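Local coordinates for muconolactone isomerase-like protein (PDB 1VDH) that decarboxylates Fe-coproporphyrin III stepwise to heme b with hydrogen peroxide, the last step of coproporphyrin-dependent heme synthesis, and works as a homopentamer, at residues Y62-L74 with F232-F246. Numbering follows the deposited sequence.
Sequences YGIYQVVGHKADL and FFVGKYLDEEALRAF
Strands 62-67 and 233-237 run antiparallel but strongly twisted, their axes at 119°, with Gln66 and Lys236 the hydrogen-bonded pair: Gln66 N to Lys236 O is 3.0 Å and Lys236 N to Gln66 O 2.9 Å. Ile64 O takes Leu238 N and Val234 O takes Val68 N; past each bond a water joins the strands, Ile64 N to Leu238 O and Val68 O to Val234 N. Tyr237 turns its ring edge to the face of Tyr65, offset, with planes at 81°. Next along this face Gly235, paired with Val67, leaves room for Tyr65 CB, its CA 4.1 Å from Val67 CA. On the face of Gln66 and Lys236 the extended Gln66 chain carries its amide obliquely across the CD1-CE1 side of the Phe246 ring, Gln66 CD to Phe246 CD1 3.6 Å, the planes 41° apart. Leu74 CD2 touches Leu238, Leu243 and Phe246, docking helix 240-246, N-capped by Asp239, on the sheet. At the far end Lys71 lays CE over one face of Phe233, 4.0 Å from its centroid; bends at chi3 and chi4 bring NZ within 2.9 Å of Phe232 O. Lys71 NZ also salt-bridges Asp194 of a neighbouring subunit, and Phe232 stacks on Tyr145, the predicted active-site residue. One ammonium thus ties the start of strand 233-237, in this dimeric alpha+beta barrel, to the pentamer interface, its charge probably offset by the carboxylate while the carbonyl accepts a second N-H.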
ATOM      1  N   TYR A  62      14.556  26.025 -12.437  1.00  8.57           N
ATOM      2  CA  TYR A  62      14.868  24.674 -11.977  1.00  8.50           C
ATOM      3  C   TYR A  62      15.706  24.659 -10.700  1.00  9.39           C
ATOM      4  O   TYR A  62      16.258  25.677 -10.280  1.00 10.48           O
ATOM      5  CB  TYR A  62      15.627  23.893 -13.057  1.00  8.81           C
ATOM      6  CG  TYR A  62      17.120  24.167 -13.054  1.00 12.16           C
ATOM      7  CD1 TYR A  62      18.013  23.255 -12.488  1.00 12.17           C
ATOM      8  CD2 TYR A  62      17.632  25.362 -13.559  1.00 10.56           C
ATOM      9  CE1 TYR A  62      19.375  23.528 -12.422  1.00 13.21           C
ATOM     10  CE2 TYR A  62      18.998  25.644 -13.496  1.00 13.28           C
ATOM     11  CZ  TYR A  62      19.861  24.722 -12.925  1.00 13.67           C
ATOM     12  OH  TYR A  62      21.210  24.988 -12.855  1.00 17.64           O
ATOM     13  N   GLY A  63      15.840  23.464 -10.140  1.00  9.10           N
ATOM     14  CA  GLY A  63      16.630  23.257  -8.945  1.00  8.53           C
ATOM     15  C   GLY A  63      16.898  21.776  -8.787  1.00  7.85           C
ATOM     16  O   GLY A  63      16.057  20.949  -9.152  1.00  7.20           O
ATOM     17  N   ILE A  64      18.094  21.430  -8.319  1.00  7.56           N
ATOM     18  CA  ILE A  64      18.452  20.028  -8.092  1.00  8.62           C
ATOM     19  C   ILE A  64      18.820  19.902  -6.619  1.00  9.46           C
ATOM     20  O   ILE A  64      19.618  20.690  -6.105  1.00  9.93           O
ATOM     21  CB  ILE A  64      19.614  19.565  -8.996  1.00  9.07           C
ATOM     22  CG1 ILE A  64      19.183  19.630 -10.468  1.00  9.88           C
ATOM     23  CG2 ILE A  64      20.031  18.137  -8.632  1.00  9.01           C
ATOM     24  CD1 ILE A  64      20.259  19.207 -11.462  1.00 11.13           C
ATOM     25  N   TYR A  65      18.245  18.906  -5.948  1.00  8.21           N
ATOM     26  CA  TYR A  65      18.470  18.731  -4.515  1.00  7.28           C
ATOM     27  C   TYR A  65      18.894  17.349  -4.054  1.00  7.52           C
ATOM     28  O   TYR A  65      18.565  16.342  -4.680  1.00  7.46           O
ATOM     29  CB  TYR A  65      17.189  19.082  -3.756  1.00  5.86           C
ATOM     30  CG  TYR A  65      16.572  20.401  -4.136  1.00  4.96           C
ATOM     31  CD1 TYR A  65      16.767  21.532  -3.345  1.00  7.12           C
ATOM     32  CD2 TYR A  65      15.779  20.519  -5.276  1.00  6.05           C
ATOM     33  CE1 TYR A  65      16.189  22.748  -3.677  1.00  6.62           C
ATOM     34  CE2 TYR A  65      15.197  21.732  -5.618  1.00  8.28           C
ATOM     35  CZ  TYR A  65      15.407  22.841  -4.811  1.00  7.38           C
ATOM     36  OH  TYR A  65      14.824  24.040  -5.132  1.00  8.14           O
ATOM     37  N   GLN A  66      19.628  17.320  -2.943  1.00  6.19           N
ATOM     38  CA  GLN A  66      20.048  16.069  -2.324  1.00  6.88           C
ATOM     39  C   GLN A  66      18.973  15.847  -1.269  1.00  5.91           C
ATOM     40  O   GLN A  66      18.848  16.632  -0.331  1.00  7.51           O
ATOM     41  CB  GLN A  66      21.415  16.208  -1.652  1.00  6.76           C
ATOM     42  CG  GLN A  66      21.887  14.912  -0.993  1.00  6.17           C
ATOM     43  CD  GLN A  66      23.281  15.012  -0.398  1.00  9.34           C
ATOM     44  OE1 GLN A  66      23.680  14.183   0.428  1.00 11.22           O
ATOM     45  NE2 GLN A  66      24.034  16.017  -0.823  1.00  6.50           N
ATOM     46  N   VAL A  67      18.195  14.783  -1.433  1.00  7.62           N
ATOM     47  CA  VAL A  67      17.090  14.484  -0.527  1.00  6.47           C
ATOM     48  C   VAL A  67      17.449  13.462   0.552  1.00  7.22           C
ATOM     49  O   VAL A  67      17.974  12.395   0.255  1.00  7.36           O
ATOM     50  CB  VAL A  67      15.857  13.985  -1.334  1.00  6.17           C
ATOM     51  CG1 VAL A  67      14.645  13.796  -0.418  1.00  4.55           C
ATOM     52  CG2 VAL A  67      15.523  14.971  -2.446  1.00  7.38           C
ATOM     53  N   VAL A  68      17.138  13.787   1.804  1.00  7.39           N
ATOM     54  CA  VAL A  68      17.427  12.887   2.920  1.00  7.48           C
ATOM     55  C   VAL A  68      16.441  11.717   2.978  1.00  7.50           C
ATOM     56  O   VAL A  68      15.278  11.857   2.592  1.00  7.49           O
ATOM     57  CB  VAL A  68      17.376  13.652   4.283  1.00  9.17           C
ATOM     58  CG1 VAL A  68      15.956  14.158   4.571  1.00  7.04           C
ATOM     59  CG2 VAL A  68      17.871  12.763   5.418  1.00  8.50           C
ATOM     60  N   GLY A  69      16.925  10.556   3.414  1.00  6.58           N
ATOM     61  CA  GLY A  69      16.055   9.400   3.569  1.00  8.43           C
ATOM     62  C   GLY A  69      15.923   8.431   2.412  1.00  8.55           C
ATOM     63  O   GLY A  69      16.504   8.630   1.349  1.00  9.33           O
ATOM     64  N   HIS A  70      15.111   7.396   2.618  1.00  7.53           N
ATOM     65  CA  HIS A  70      14.904   6.359   1.609  1.00  7.40           C
ATOM     66  C   HIS A  70      13.889   6.698   0.524  1.00  6.86           C
ATOM     67  O   HIS A  70      13.801   5.987  -0.483  1.00  8.06           O
ATOM     68  CB  HIS A  70      14.479   5.050   2.278  1.00  6.49           C
ATOM     69  CG  HIS A  70      13.039   5.021   2.697  1.00  8.34           C
ATOM     70  ND1 HIS A  70      12.524   5.865   3.657  1.00  6.63           N
ATOM     71  CD2 HIS A  70      12.002   4.262   2.268  1.00  9.32           C
ATOM     72  CE1 HIS A  70      11.231   5.628   3.803  1.00  8.82           C
ATOM     73  NE2 HIS A  70      10.890   4.660   2.972  1.00  9.27           N
ATOM     74  N   LYS A  71      13.133   7.772   0.718  1.00  5.91           N
ATOM     75  CA  LYS A  71      12.100   8.142  -0.241  1.00  6.94           C
ATOM     76  C   LYS A  71      12.618   8.656  -1.579  1.00  6.34           C
ATOM     77  O   LYS A  71      11.946   8.516  -2.594  1.00  5.73           O
ATOM     78  CB  LYS A  71      11.111   9.134   0.380  1.00  8.38           C
ATOM     79  CG  LYS A  71      10.420   8.610   1.647  1.00  9.21           C
ATOM     80  CD  LYS A  71       9.197   9.448   2.008  1.00  9.24           C
ATOM     81  CE  LYS A  71       9.527  10.926   2.182  1.00  9.66           C
ATOM     82  NZ  LYS A  71      10.281  11.221   3.430  1.00 10.37           N
ATOM     83  N   ALA A  72      13.820   9.227  -1.571  1.00  5.53           N
ATOM     84  CA  ALA A  72      14.456   9.756  -2.780  1.00  5.46           C
ATOM     85  C   ALA A  72      15.847  10.247  -2.410  1.00  4.88           C
ATOM     86  O   ALA A  72      16.095  10.554  -1.253  1.00  5.84           O
ATOM     87  CB  ALA A  72      13.642  10.913  -3.353  1.00  4.27           C
ATOM     88  N   ASP A  73      16.735  10.344  -3.397  1.00  5.05           N
ATOM     89  CA  ASP A  73      18.102  10.824  -3.180  1.00  5.51           C
ATOM     90  C   ASP A  73      18.319  12.148  -3.907  1.00  6.57           C
ATOM     91  O   ASP A  73      19.031  13.019  -3.423  1.00  4.54           O
ATOM     92  CB  ASP A  73      19.120   9.800  -3.683  1.00  5.54           C
ATOM     93  CG  ASP A  73      19.097   8.523  -2.883  1.00  6.85           C
ATOM     94  OD1 ASP A  73      19.361   7.448  -3.463  1.00  4.87           O
ATOM     95  OD2 ASP A  73      18.826   8.594  -1.668  1.00  3.83           O
ATOM     96  N   LEU A  74      17.715  12.283  -5.082  1.00  7.51           N
ATOM     97  CA  LEU A  74      17.836  13.504  -5.863  1.00  6.65           C
ATOM     98  C   LEU A  74      16.474  13.972  -6.351  1.00  8.38           C
ATOM     99  O   LEU A  74      15.637  13.169  -6.771  1.00  8.81           O
ATOM    100  CB  LEU A  74      18.767  13.289  -7.067  1.00  8.65           C
ATOM    101  CG  LEU A  74      20.274  13.109  -6.829  1.00  8.17           C
ATOM    102  CD1 LEU A  74      20.947  12.601  -8.108  1.00  9.91           C
ATOM    103  CD2 LEU A  74      20.903  14.426  -6.386  1.00  9.23           C
ATOM    104  N   PHE A 232       6.359  13.962   2.958  1.00  6.47           N
ATOM    105  CA  PHE A 232       7.175  15.173   3.061  1.00  6.05           C
ATOM    106  C   PHE A 232       8.614  14.853   2.671  1.00  6.18           C
ATOM    107  O   PHE A 232       9.212  13.905   3.191  1.00  5.03           O
ATOM    108  CB  PHE A 232       7.149  15.747   4.488  1.00  5.32           C
ATOM    109  CG  PHE A 232       5.866  16.449   4.844  1.00  5.08           C
ATOM    110  CD1 PHE A 232       4.704  15.729   5.092  1.00  5.10           C
ATOM    111  CD2 PHE A 232       5.822  17.838   4.925  1.00  6.09           C
ATOM    112  CE1 PHE A 232       3.510  16.385   5.415  1.00  5.50           C
ATOM    113  CE2 PHE A 232       4.637  18.502   5.247  1.00  5.91           C
ATOM    114  CZ  PHE A 232       3.481  17.777   5.490  1.00  6.80           C
ATOM    115  N   PHE A 233       9.150  15.633   1.737  1.00  3.88           N
ATOM    116  CA  PHE A 233      10.521  15.452   1.257  1.00  6.19           C
ATOM    117  C   PHE A 233      11.344  16.687   1.581  1.00  5.02           C
ATOM    118  O   PHE A 233      10.906  17.810   1.331  1.00  6.89           O
ATOM    119  CB  PHE A 233      10.555  15.281  -0.266  1.00  5.37           C
ATOM    120  CG  PHE A 233       9.862  14.048  -0.769  1.00  4.68           C
ATOM    121  CD1 PHE A 233      10.594  12.927  -1.131  1.00  4.42           C
ATOM    122  CD2 PHE A 233       8.479  14.027  -0.929  1.00  4.71           C
ATOM    123  CE1 PHE A 233       9.961  11.800  -1.653  1.00  5.75           C
ATOM    124  CE2 PHE A 233       7.842  12.912  -1.447  1.00  4.87           C
ATOM    125  CZ  PHE A 233       8.583  11.794  -1.812  1.00  4.62           C
ATOM    126  N   VAL A 234      12.531  16.487   2.135  1.00  4.89           N
ATOM    127  CA  VAL A 234      13.404  17.613   2.442  1.00  5.74           C
ATOM    128  C   VAL A 234      14.702  17.438   1.668  1.00  5.47           C
ATOM    129  O   VAL A 234      15.307  16.367   1.687  1.00  5.59           O
ATOM    130  CB  VAL A 234      13.713  17.741   3.948  1.00  5.43           C
ATOM    131  CG1 VAL A 234      14.621  18.950   4.189  1.00  6.14           C
ATOM    132  CG2 VAL A 234      12.423  17.915   4.741  1.00  5.23           C
ATOM    133  N   GLY A 235      15.108  18.488   0.963  1.00  7.09           N
ATOM    134  CA  GLY A 235      16.331  18.418   0.188  1.00  9.40           C
ATOM    135  C   GLY A 235      17.196  19.658   0.306  1.00  8.98           C
ATOM    136  O   GLY A 235      16.708  20.746   0.603  1.00  9.05           O
ATOM    137  N   LYS A 236      18.497  19.470   0.125  1.00  9.31           N
ATOM    138  CA  LYS A 236      19.460  20.558   0.180  1.00  8.71           C
ATOM    139  C   LYS A 236      19.804  20.943  -1.254  1.00  7.48           C
ATOM    140  O   LYS A 236      20.173  20.081  -2.051  1.00  8.08           O
ATOM    141  CB  LYS A 236      20.729  20.104   0.910  1.00  9.53           C
ATOM    142  CG  LYS A 236      21.825  21.158   0.964  1.00 13.01           C
ATOM    143  CD  LYS A 236      23.045  20.638   1.695  1.00 17.96           C
ATOM    144  CE  LYS A 236      24.196  21.633   1.628  1.00 19.94           C
ATOM    145  NZ  LYS A 236      23.854  22.926   2.270  1.00 20.24           N
ATOM    146  N   TYR A 237      19.654  22.224  -1.587  1.00  9.00           N
ATOM    147  CA  TYR A 237      19.962  22.704  -2.934  1.00  8.04           C
ATOM    148  C   TYR A 237      21.425  22.417  -3.257  1.00 10.21           C
ATOM    149  O   TYR A 237      22.304  22.644  -2.426  1.00  8.42           O
ATOM    150  CB  TYR A 237      19.686  24.211  -3.064  1.00 10.71           C
ATOM    151  CG  TYR A 237      20.025  24.757  -4.438  1.00 13.96           C
ATOM    152  CD1 TYR A 237      19.096  24.707  -5.476  1.00 15.49           C
ATOM    153  CD2 TYR A 237      21.300  25.254  -4.719  1.00 16.56           C
ATOM    154  CE1 TYR A 237      19.429  25.129  -6.762  1.00 16.94           C
ATOM    155  CE2 TYR A 237      21.646  25.678  -6.005  1.00 18.41           C
ATOM    156  CZ  TYR A 237      20.707  25.607  -7.019  1.00 18.03           C
ATOM    157  OH  TYR A 237      21.057  25.973  -8.295  1.00 21.97           O
ATOM    158  N   LEU A 238      21.671  21.902  -4.458  1.00  9.77           N
ATOM    159  CA  LEU A 238      23.023  21.577  -4.898  1.00 11.14           C
ATOM    160  C   LEU A 238      23.428  22.389  -6.121  1.00 12.59           C
ATOM    161  O   LEU A 238      22.743  22.344  -7.145  1.00 13.17           O
ATOM    162  CB  LEU A 238      23.114  20.095  -5.292  1.00 10.56           C
ATOM    163  CG  LEU A 238      22.778  18.979  -4.299  1.00 10.55           C
ATOM    164  CD1 LEU A 238      22.730  17.644  -5.032  1.00 10.91           C
ATOM    165  CD2 LEU A 238      23.806  18.947  -3.179  1.00 10.16           C
ATOM    166  N   ASP A 239      24.513  23.155  -6.019  1.00 13.24           N
ATOM    167  CA  ASP A 239      24.990  23.878  -7.196  1.00 15.57           C
ATOM    168  C   ASP A 239      25.825  22.862  -7.981  1.00 15.85           C
ATOM    169  O   ASP A 239      25.925  21.699  -7.570  1.00 14.34           O
ATOM    170  CB  ASP A 239      25.787  25.152  -6.844  1.00 15.83           C
ATOM    171  CG  ASP A 239      26.980  24.904  -5.919  1.00 15.93           C
ATOM    172  OD1 ASP A 239      27.455  23.761  -5.770  1.00 14.46           O
ATOM    173  OD2 ASP A 239      27.469  25.896  -5.343  1.00 18.59           O
ATOM    174  N   GLU A 240      26.444  23.283  -9.080  1.00 15.99           N
ATOM    175  CA  GLU A 240      27.229  22.354  -9.885  1.00 15.91           C
ATOM    176  C   GLU A 240      28.322  21.612  -9.110  1.00 16.28           C
ATOM    177  O   GLU A 240      28.433  20.386  -9.206  1.00 13.94           O
ATOM    178  CB  GLU A 240      27.823  23.055 -11.106  1.00 17.75           C
ATOM    179  CG  GLU A 240      28.356  22.077 -12.144  1.00 20.28           C
ATOM    180  CD  GLU A 240      28.977  22.768 -13.342  1.00 21.93           C
ATOM    181  OE1 GLU A 240      28.291  23.592 -13.981  1.00 25.27           O
ATOM    182  OE2 GLU A 240      30.154  22.487 -13.637  1.00 24.32           O
ATOM    183  N   GLU A 241      29.112  22.345  -8.329  1.00 15.61           N
ATOM    184  CA  GLU A 241      30.183  21.732  -7.543  1.00 17.78           C
ATOM    185  C   GLU A 241      29.656  20.777  -6.478  1.00 15.22           C
ATOM    186  O   GLU A 241      30.252  19.730  -6.236  1.00 15.20           O
ATOM    187  CB  GLU A 241      31.067  22.802  -6.892  1.00 22.55           C
ATOM    188  CG  GLU A 241      31.990  23.528  -7.864  1.00 27.95           C
ATOM    189  CD  GLU A 241      32.942  22.585  -8.582  1.00 31.72           C
ATOM    190  OE1 GLU A 241      32.858  22.488  -9.826  1.00 33.51           O
ATOM    191  OE2 GLU A 241      33.770  21.937  -7.904  1.00 32.98           O
ATOM    192  N   ALA A 242      28.550  21.150  -5.834  1.00 13.91           N
ATOM    193  CA  ALA A 242      27.946  20.313  -4.802  1.00 13.92           C
ATOM    194  C   ALA A 242      27.467  18.987  -5.397  1.00 13.43           C
ATOM    195  O   ALA A 242      27.690  17.927  -4.811  1.00 14.21           O
ATOM    196  CB  ALA A 242      26.783  21.048  -4.126  1.00 14.22           C
ATOM    197  N   LEU A 243      26.819  19.045  -6.560  1.00 13.16           N
ATOM    198  CA  LEU A 243      26.336  17.829  -7.222  1.00 12.84           C
ATOM    199  C   LEU A 243      27.524  16.961  -7.622  1.00 12.91           C
ATOM    200  O   LEU A 243      27.494  15.735  -7.469  1.00 10.91           O
ATOM    201  CB  LEU A 243      25.489  18.171  -8.453  1.00 12.42           C
ATOM    202  CG  LEU A 243      24.930  16.986  -9.255  1.00 11.70           C
ATOM    203  CD1 LEU A 243      24.145  16.044  -8.340  1.00 11.75           C
ATOM    204  CD2 LEU A 243      24.046  17.497 -10.388  1.00  9.95           C
ATOM    205  N   ARG A 244      28.578  17.606  -8.118  1.00 14.44           N
ATOM    206  CA  ARG A 244      29.786  16.894  -8.515  1.00 14.28           C
ATOM    207  C   ARG A 244      30.388  16.157  -7.321  1.00 13.60           C
ATOM    208  O   ARG A 244      30.726  14.979  -7.422  1.00 13.57           O
ATOM    209  CB  ARG A 244      30.818  17.859  -9.115  1.00 17.73           C
ATOM    210  CG  ARG A 244      32.163  17.198  -9.384  1.00 21.29           C
ATOM    211  CD  ARG A 244      32.908  17.789 -10.573  1.00 26.85           C
ATOM    212  NE  ARG A 244      33.482  19.101 -10.304  1.00 28.37           N
ATOM    213  CZ  ARG A 244      34.697  19.483 -10.693  1.00 29.52           C
ATOM    214  NH1 ARG A 244      35.485  18.650 -11.365  1.00 29.80           N
ATOM    215  NH2 ARG A 244      35.115  20.712 -10.434  1.00 29.10           N
ATOM    216  N   ALA A 245      30.491  16.852  -6.188  1.00 13.63           N
ATOM    217  CA  ALA A 245      31.046  16.276  -4.961  1.00 13.95           C
ATOM    218  C   ALA A 245      30.209  15.100  -4.459  1.00 12.21           C
ATOM    219  O   ALA A 245      30.749  14.086  -4.019  1.00 11.57           O
ATOM    220  CB  ALA A 245      31.152  17.347  -3.874  1.00 13.66           C
ATOM    221  N   PHE A 246      28.890  15.258  -4.519  1.00 10.98           N
ATOM    222  CA  PHE A 246      27.951  14.222  -4.096  1.00 12.42           C
ATOM    223  C   PHE A 246      28.163  12.937  -4.910  1.00 12.00           C
ATOM    224  O   PHE A 246      28.097  11.827  -4.375  1.00 11.23           O
ATOM    225  CB  PHE A 246      26.512  14.726  -4.273  1.00 12.37           C
ATOM    226  CG  PHE A 246      25.464  13.673  -4.040  1.00 14.94           C
ATOM    227  CD1 PHE A 246      25.221  13.188  -2.761  1.00 14.64           C
ATOM    228  CD2 PHE A 246      24.728  13.160  -5.104  1.00 14.44           C
ATOM    229  CE1 PHE A 246      24.252  12.204  -2.542  1.00 16.70           C
ATOM    230  CE2 PHE A 246      23.762  12.179  -4.896  1.00 15.80           C
ATOM    231  CZ  PHE A 246      23.524  11.700  -3.611  1.00 15.72           C
TER
HETATM  232  O   HOH W   1      20.568  22.824  -8.971  1.00 14.32           O
HETATM  233  O   HOH W   2      13.095  13.666   2.494  1.00  7.82           O